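Local coordinates for protein aldehyde dehydrogenase (Anabaena variabilis, PDB 4H7N) that probably oxidises aldehydes to carboxylic acids with NAD+ as the electron acceptor, at residues E9-R14 / I309-A314; L293-P298 / G303-I308; K336-G341 / W345-V350. All coordinates share one frame; numbering follows the deposited sequence.

Interaction 1. Residues E9-R14 / I309-A314; sequences EVRNPR and IAEKQA
Pro13 and Ile309 bring the two backbones closest, their CA atoms 5.1 Å apart, where the end of strand 8-11 runs into a turn and the 309-314 segment is about to enter helix 311-326. Ala310 sits at the N-cap of that helix, and its carbonyl oxygen takes the amide of Ala314. On the facing segment, Asn12 closes an Asx turn: its OD1 accepts from Arg14 N in the carbonyl plane, 2.8 Å away. Pro13 lies within this turn, and its CB is 3.7 Å from Ile309 O. The contact thus ties the N-terminal β-hairpin of strands 8-11 and 18-22 to the start of a helix nearly 300 residues further on, within the aldehyde dehydrogenase fold and away from the predicted active-site glutamate. Arg11 has its CG anti to the backbone N (chi1 171°) and its chain extended to NE, which carries the guanidinium across to the helix start. There Glu311 crosses it at about a right angle and lays its CG over the centre of one face, 3.4 Å from Arg11 CZ. At the guanidinium edge, water 1 accepts from Arg11 NH1 at 3.0 Å and donates to Ile309 O at 2.7 Å, bridging the side chain to a backbone carbonyl. The carboxylate of Glu311 is nearly parallel to the guanidinium, the planes 12° apart, but no N-H points at it; with Arg11 NE and Glu311 OE1 4.1 Å apart, the attraction is probably only a general one between opposite charges. Glu311 OE2 instead accepts from the indole NE1 of Trp344.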
# COMPACT_ATOMS: atom_id res chain seq x y z
N GLU A 9 -5.00 12.14 33.54
CA GLU A 9 -6.28 11.91 34.16
C GLU A 9 -7.33 11.86 33.06
O GLU A 9 -7.24 12.61 32.08
CB GLU A 9 -6.58 13.01 35.15
CG GLU A 9 -5.62 13.01 36.32
CD GLU A 9 -6.05 14.00 37.39
OE1 GLU A 9 -5.82 15.22 37.21
OE2 GLU A 9 -6.67 13.55 38.38
N VAL A 10 -8.32 11.00 33.22
CA VAL A 10 -9.21 10.68 32.10
C VAL A 10 -10.61 11.07 32.54
O VAL A 10 -11.08 10.63 33.61
CB VAL A 10 -9.13 9.21 31.71
CG1 VAL A 10 -10.12 8.86 30.61
CG2 VAL A 10 -7.72 8.83 31.29
N ARG A 11 -11.24 11.92 31.74
CA ARG A 11 -12.59 12.40 31.99
C ARG A 11 -13.65 11.33 31.71
O ARG A 11 -13.56 10.55 30.76
CB ARG A 11 -12.79 13.67 31.16
CG ARG A 11 -14.19 14.23 31.10
CD ARG A 11 -14.18 15.57 30.38
NE ARG A 11 -15.50 16.15 30.27
CZ ARG A 11 -16.46 15.73 29.44
NH1 ARG A 11 -16.26 14.70 28.62
NH2 ARG A 11 -17.62 16.32 29.41
N ASN A 12 -14.63 11.27 32.58
CA ASN A 12 -15.83 10.49 32.40
C ASN A 12 -16.80 11.34 31.59
O ASN A 12 -17.14 12.47 31.98
CB ASN A 12 -16.42 10.18 33.77
CG ASN A 12 -17.69 9.36 33.71
OD1 ASN A 12 -18.62 9.64 32.99
ND2 ASN A 12 -17.76 8.40 34.60
N PRO A 13 -17.23 10.83 30.45
CA PRO A 13 -18.08 11.61 29.55
C PRO A 13 -19.52 11.85 30.05
O PRO A 13 -20.17 12.76 29.58
CB PRO A 13 -18.08 10.76 28.28
CG PRO A 13 -17.95 9.38 28.78
CD PRO A 13 -16.93 9.50 29.89
N ARG A 14 -20.01 11.05 30.99
CA ARG A 14 -21.34 11.27 31.57
C ARG A 14 -21.29 12.32 32.67
O ARG A 14 -22.17 13.18 32.75
CB ARG A 14 -21.94 9.98 32.13
CG ARG A 14 -22.27 8.96 31.07
CD ARG A 14 -23.12 7.78 31.58
NE ARG A 14 -24.36 8.28 32.05
CZ ARG A 14 -25.46 8.44 31.34
NH1 ARG A 14 -25.58 8.04 30.08
NH2 ARG A 14 -26.48 9.00 31.93
N ILE A 309 -18.63 12.29 23.70
CA ILE A 309 -17.63 11.64 24.52
C ILE A 309 -16.45 12.56 24.82
O ILE A 309 -15.98 12.63 25.93
CB ILE A 309 -17.17 10.35 23.82
CG1 ILE A 309 -18.28 9.32 23.86
CG2 ILE A 309 -15.92 9.80 24.47
CD1 ILE A 309 -17.99 8.15 22.96
N ALA A 310 -15.99 13.27 23.81
CA ALA A 310 -14.81 14.12 23.99
C ALA A 310 -15.23 15.57 24.11
O ALA A 310 -16.01 16.06 23.30
CB ALA A 310 -13.85 13.92 22.82
N GLU A 311 -14.71 16.30 25.11
CA GLU A 311 -15.05 17.73 25.23
C GLU A 311 -14.71 18.55 24.00
O GLU A 311 -15.45 19.48 23.65
CB GLU A 311 -14.32 18.43 26.38
CG GLU A 311 -14.96 18.23 27.70
CD GLU A 311 -14.70 19.40 28.65
OE1 GLU A 311 -13.56 19.59 29.01
OE2 GLU A 311 -15.66 20.10 29.00
N LYS A 312 -13.56 18.29 23.39
CA LYS A 312 -13.16 19.06 22.22
C LYS A 312 -14.20 18.85 21.09
O LYS A 312 -14.57 19.77 20.38
CB LYS A 312 -11.75 18.67 21.84
CG LYS A 312 -11.24 19.16 20.51
CD LYS A 312 -10.18 18.17 20.02
CE LYS A 312 -10.02 18.12 18.50
NZ LYS A 312 -8.90 19.02 18.13
N GLN A 313 -14.75 17.65 20.97
CA GLN A 313 -15.75 17.44 19.94
C GLN A 313 -17.05 18.20 20.23
O GLN A 313 -17.71 18.73 19.33
CB GLN A 313 -16.05 15.97 19.73
CG GLN A 313 -16.69 15.75 18.39
CD GLN A 313 -15.65 15.95 17.29
OE1 GLN A 313 -14.49 15.56 17.47
NE2 GLN A 313 -16.03 16.61 16.19
N ALA A 314 -17.42 18.30 21.50
CA ALA A 314 -18.54 19.14 21.89
C ALA A 314 -18.34 20.58 21.43
O ALA A 314 -19.29 21.19 20.93
CB ALA A 314 -18.75 19.08 23.39
O HOH W 1 -13.98 13.02 27.74

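Interaction 2. Residues L293-P298 / G303-I308; sequences LQLAYP and GAIGPI
Ile305 lies against Leu295 with the two side chains crossing at a slant, Leu295 CD2 meeting Ile305 CG2 at 3.8 Å. Leu295 CG and Ile305 CG1 both lie beside the backbone N of their own residues; in Ile305 (chi1 -52°) this leaves CG2 anti to the backbone N, so that Leu295 CD2 rests against the flank formed by CB and CG2. The other branch, CG1, approaches CB of Leu293 at 4.2 Å, and Ile305 is therefore flanked by two leucines of the facing segment. Leu293 also packs on Phe472 of the second subunit, which likewise meets Ala304. Beneath these side chains the backbones form a single β-bridge, Leu295 with Ile305, in the connection between helices 279-292 and 311-326. Ile305 N donates to Gln294 O at 3.0 Å in the carbonyl plane, whereas Ala296 N reaches Ile305 O at 2.8 Å from 38° above its plane. Ala296, the centre of an inverse gamma turn, has its CB beside Gly303 O, 3.5 Å away. Gly303 itself comes in so closely, its CA 3.4 Å from Gln294 O, that any CB would run into the carbonyl oxygens of Gln294 and Leu295. Alongside, water 2 accepts from both Gln294 N and Ala304 N and spans the two backbones.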
# COMPACT_ATOMS: atom_id res chain seq x y z
N LEU A 293 -36.43 10.27 19.44
CA LEU A 293 -35.24 9.73 20.12
C LEU A 293 -34.95 10.45 21.45
O LEU A 293 -35.07 11.66 21.55
CB LEU A 293 -34.00 9.81 19.19
CG LEU A 293 -34.18 9.12 17.82
CD1 LEU A 293 -32.91 9.21 17.01
CD2 LEU A 293 -34.61 7.68 18.02
N GLN A 294 -34.54 9.69 22.45
CA GLN A 294 -34.25 10.22 23.78
C GLN A 294 -32.76 10.14 24.14
O GLN A 294 -32.06 9.21 23.75
CB GLN A 294 -35.07 9.46 24.83
CG GLN A 294 -36.56 9.56 24.59
CD GLN A 294 -37.05 11.00 24.74
OE1 GLN A 294 -36.72 11.66 25.73
NE2 GLN A 294 -37.80 11.50 23.76
N LEU A 295 -32.31 11.15 24.88
CA LEU A 295 -30.98 11.13 25.48
C LEU A 295 -30.95 10.06 26.56
O LEU A 295 -31.96 9.77 27.17
CB LEU A 295 -30.63 12.47 26.12
CG LEU A 295 -30.62 13.66 25.18
CD1 LEU A 295 -30.14 14.87 25.94
CD2 LEU A 295 -29.71 13.33 24.01
N ALA A 296 -29.78 9.48 26.78
CA ALA A 296 -29.56 8.47 27.79
C ALA A 296 -29.23 9.20 29.08
O ALA A 296 -28.19 9.04 29.67
CB ALA A 296 -28.43 7.54 27.37
N TYR A 297 -30.20 10.01 29.51
CA TYR A 297 -30.05 10.89 30.62
C TYR A 297 -31.41 10.94 31.32
O TYR A 297 -32.42 11.09 30.65
CB TYR A 297 -29.69 12.28 30.11
CG TYR A 297 -29.50 13.21 31.26
CD1 TYR A 297 -28.35 13.13 32.03
CD2 TYR A 297 -30.51 14.10 31.65
CE1 TYR A 297 -28.17 13.94 33.13
CE2 TYR A 297 -30.34 14.92 32.76
CZ TYR A 297 -29.17 14.83 33.50
OH TYR A 297 -28.96 15.62 34.59
N PRO A 298 -31.43 10.86 32.64
CA PRO A 298 -30.32 10.84 33.60
C PRO A 298 -29.61 9.52 33.72
O PRO A 298 -28.50 9.52 34.15
CB PRO A 298 -31.00 11.17 34.95
CG PRO A 298 -32.43 10.78 34.75
CD PRO A 298 -32.73 11.12 33.32
N GLY A 303 -32.47 6.08 27.23
CA GLY A 303 -32.52 6.51 25.83
C GLY A 303 -31.39 5.99 24.98
O GLY A 303 -30.41 5.44 25.48
N ALA A 304 -31.55 6.18 23.69
CA ALA A 304 -30.61 5.66 22.71
C ALA A 304 -29.40 6.58 22.50
O ALA A 304 -28.34 6.13 22.05
CB ALA A 304 -31.35 5.45 21.38
N ILE A 305 -29.53 7.86 22.80
CA ILE A 305 -28.48 8.84 22.40
C ILE A 305 -27.60 9.16 23.59
O ILE A 305 -28.04 9.81 24.58
CB ILE A 305 -29.11 10.13 21.86
CG1 ILE A 305 -30.12 9.78 20.77
CG2 ILE A 305 -28.03 11.10 21.37
CD1 ILE A 305 -29.53 8.95 19.64
N GLY A 306 -26.36 8.66 23.51
CA GLY A 306 -25.36 8.96 24.53
C GLY A 306 -24.77 10.36 24.45
O GLY A 306 -25.07 11.11 23.54
N PRO A 307 -23.88 10.69 25.38
CA PRO A 307 -23.25 11.97 25.40
C PRO A 307 -22.19 12.11 24.33
O PRO A 307 -21.69 11.11 23.80
CB PRO A 307 -22.59 12.01 26.77
CG PRO A 307 -22.27 10.59 27.08
CD PRO A 307 -23.39 9.81 26.46
N ILE A 308 -21.79 13.35 24.09
CA ILE A 308 -20.62 13.61 23.29
C ILE A 308 -19.43 13.25 24.16
O ILE A 308 -19.25 13.84 25.20
CB ILE A 308 -20.56 15.07 22.91
CG1 ILE A 308 -21.82 15.41 22.11
CG2 ILE A 308 -19.29 15.38 22.14
CD1 ILE A 308 -22.14 16.88 22.16
O HOH W 2 -34.31 6.79 22.47

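Interaction 3. Residues K336-G341 / W345-V350; sequences KVEELG and WCRPTV
Trp345 pairs with Glu338 as the antiparallel hydrogen-bonded pair of a small β-hairpin, strands 338-340 and 343-345. Its amide donates to Glu338 O at 2.8 Å, and its carbonyl takes Glu338 N at 2.9 Å. The indole, with CG anti to the carbonyl carbon (chi1 -52°), turns its pyrrole edge to Leu340, the six-membered ring pointing away from the 336-341 segment: NE1 donates to Leu340 O at 3.0 Å, the acceptor 18° out of the ring plane, while CD1 of the leucine makes a CH-pi contact over the five-membered ring, 4.2 Å from its centroid. With an alanine here, Leu340 O is likely to lose its indole donor and a gap to open beside the leucine side chain. Next, Cys346 sets its CB against Val337 CG2 on the facing segment. Arg347 then extends its chain to NE and turns its guanidinium so that Arg347 NH1 meets Glu338 OE2 at 3.0 Å, at the guanidinium edge, in a salt bridge with the two planes 64° apart. Its amide is linked to the 336-341 segment by water 3, which accepts from Arg347 N and donates to Lys336 O. Further on, Thr349 turns back on its own segment, where OG1 donates to Arg347 O at 2.7 Å.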
# COMPACT_ATOMS: atom_id res chain seq x y z
N LYS A 336 -28.79 22.33 20.22
CA LYS A 336 -28.10 22.86 21.38
C LYS A 336 -27.11 21.87 21.99
O LYS A 336 -27.53 20.81 22.45
CB LYS A 336 -29.10 23.17 22.48
CG LYS A 336 -30.15 24.18 22.12
CD LYS A 336 -31.12 24.33 23.29
CE LYS A 336 -32.57 24.24 22.85
NZ LYS A 336 -32.98 25.41 22.03
N VAL A 337 -25.83 22.23 22.05
CA VAL A 337 -24.88 21.49 22.85
C VAL A 337 -24.98 21.95 24.30
O VAL A 337 -24.67 23.08 24.60
CB VAL A 337 -23.47 21.66 22.33
CG1 VAL A 337 -22.47 20.95 23.24
CG2 VAL A 337 -23.38 21.12 20.89
N GLU A 338 -25.43 21.08 25.19
CA GLU A 338 -25.70 21.49 26.59
C GLU A 338 -25.06 20.55 27.58
O GLU A 338 -24.82 19.35 27.28
CB GLU A 338 -27.19 21.60 26.84
CG GLU A 338 -27.99 20.46 26.25
CD GLU A 338 -29.48 20.58 26.52
OE1 GLU A 338 -29.85 21.49 27.28
OE2 GLU A 338 -30.27 19.76 25.99
N GLU A 339 -24.75 21.10 28.74
CA GLU A 339 -24.24 20.37 29.88
C GLU A 339 -25.40 19.82 30.71
O GLU A 339 -26.35 20.54 31.03
CB GLU A 339 -23.27 21.25 30.71
CG GLU A 339 -22.72 20.58 31.99
CD GLU A 339 -23.56 20.85 33.26
OE1 GLU A 339 -23.66 22.03 33.65
OE2 GLU A 339 -24.11 19.91 33.87
N LEU A 340 -25.36 18.52 31.00
CA LEU A 340 -26.35 17.89 31.85
C LEU A 340 -25.64 16.84 32.70
O LEU A 340 -24.92 15.94 32.17
CB LEU A 340 -27.45 17.24 31.04
CG LEU A 340 -28.27 18.13 30.09
CD1 LEU A 340 -28.98 17.22 29.11
CD2 LEU A 340 -29.27 19.01 30.86
N GLY A 341 -25.78 16.98 34.02
CA GLY A 341 -25.10 16.11 34.98
C GLY A 341 -23.60 16.15 34.87
O GLY A 341 -22.90 15.22 35.30
N TRP A 345 -23.97 17.06 25.83
CA TRP A 345 -25.02 16.40 25.07
C TRP A 345 -25.51 17.26 23.91
O TRP A 345 -25.44 18.50 23.95
CB TRP A 345 -26.21 16.10 25.98
CG TRP A 345 -25.86 15.38 27.22
CD1 TRP A 345 -25.37 15.92 28.36
CD2 TRP A 345 -26.02 13.99 27.46
NE1 TRP A 345 -25.17 14.95 29.31
CE2 TRP A 345 -25.57 13.75 28.79
CE3 TRP A 345 -26.49 12.92 26.71
CZ2 TRP A 345 -25.58 12.50 29.36
CZ3 TRP A 345 -26.52 11.67 27.29
CH2 TRP A 345 -26.05 11.47 28.60
N CYS A 346 -25.97 16.58 22.87
CA CYS A 346 -26.67 17.22 21.75
C CYS A 346 -27.72 16.25 21.26
O CYS A 346 -27.44 15.06 21.01
CB CYS A 346 -25.72 17.54 20.59
SG CYS A 346 -26.50 18.60 19.31
N ARG A 347 -28.91 16.77 21.05
CA ARG A 347 -29.97 15.95 20.50
C ARG A 347 -29.90 15.92 18.98
O ARG A 347 -29.32 16.81 18.36
CB ARG A 347 -31.35 16.48 20.90
CG ARG A 347 -31.68 16.32 22.37
CD ARG A 347 -33.05 16.93 22.68
NE ARG A 347 -33.53 16.32 23.92
CZ ARG A 347 -33.27 16.76 25.14
NH1 ARG A 347 -32.53 17.86 25.34
NH2 ARG A 347 -33.75 16.09 26.18
N PRO A 348 -30.49 14.90 18.38
CA PRO A 348 -30.68 14.85 16.93
C PRO A 348 -31.21 16.18 16.40
O PRO A 348 -32.17 16.73 16.93
CB PRO A 348 -31.72 13.74 16.76
CG PRO A 348 -31.44 12.81 17.90
CD PRO A 348 -31.13 13.74 19.05
N THR A 349 -30.52 16.73 15.43
CA THR A 349 -30.75 18.08 14.97
C THR A 349 -30.98 18.09 13.48
O THR A 349 -30.10 17.68 12.73
CB THR A 349 -29.52 18.92 15.31
OG1 THR A 349 -29.33 18.92 16.73
CG2 THR A 349 -29.64 20.33 14.83
N VAL A 350 -32.18 18.53 13.05
CA VAL A 350 -32.49 18.73 11.62
C VAL A 350 -32.42 20.22 11.32
O VAL A 350 -33.09 21.01 11.99
CB VAL A 350 -33.88 18.19 11.25
CG1 VAL A 350 -34.19 18.43 9.77
CG2 VAL A 350 -33.97 16.72 11.59
O HOH W 3 -29.76 19.52 21.60

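The three contacts converge near Trp345 and Arg14. Interactions 2 and 3 are the closest pair, their centres about 9 Å apart: the six-membered ring of Trp345 packs on the 303-308 segment, Trp345 CZ3 lying 3.4 Å from Pro307 N, and on Ala296 O from the other segment. Interaction 1, with its centre about 15 Å from that of interaction 2 and 14 Å from that of interaction 3, joins them through Arg14, whose NH1 probably donates to Ala296 O at 2.8 Å and also packs against Trp345 CH2. Segments 303-308 and 309-314 are moreover continuous in sequence. All three lie away from Glu232, the predicted active-site residue.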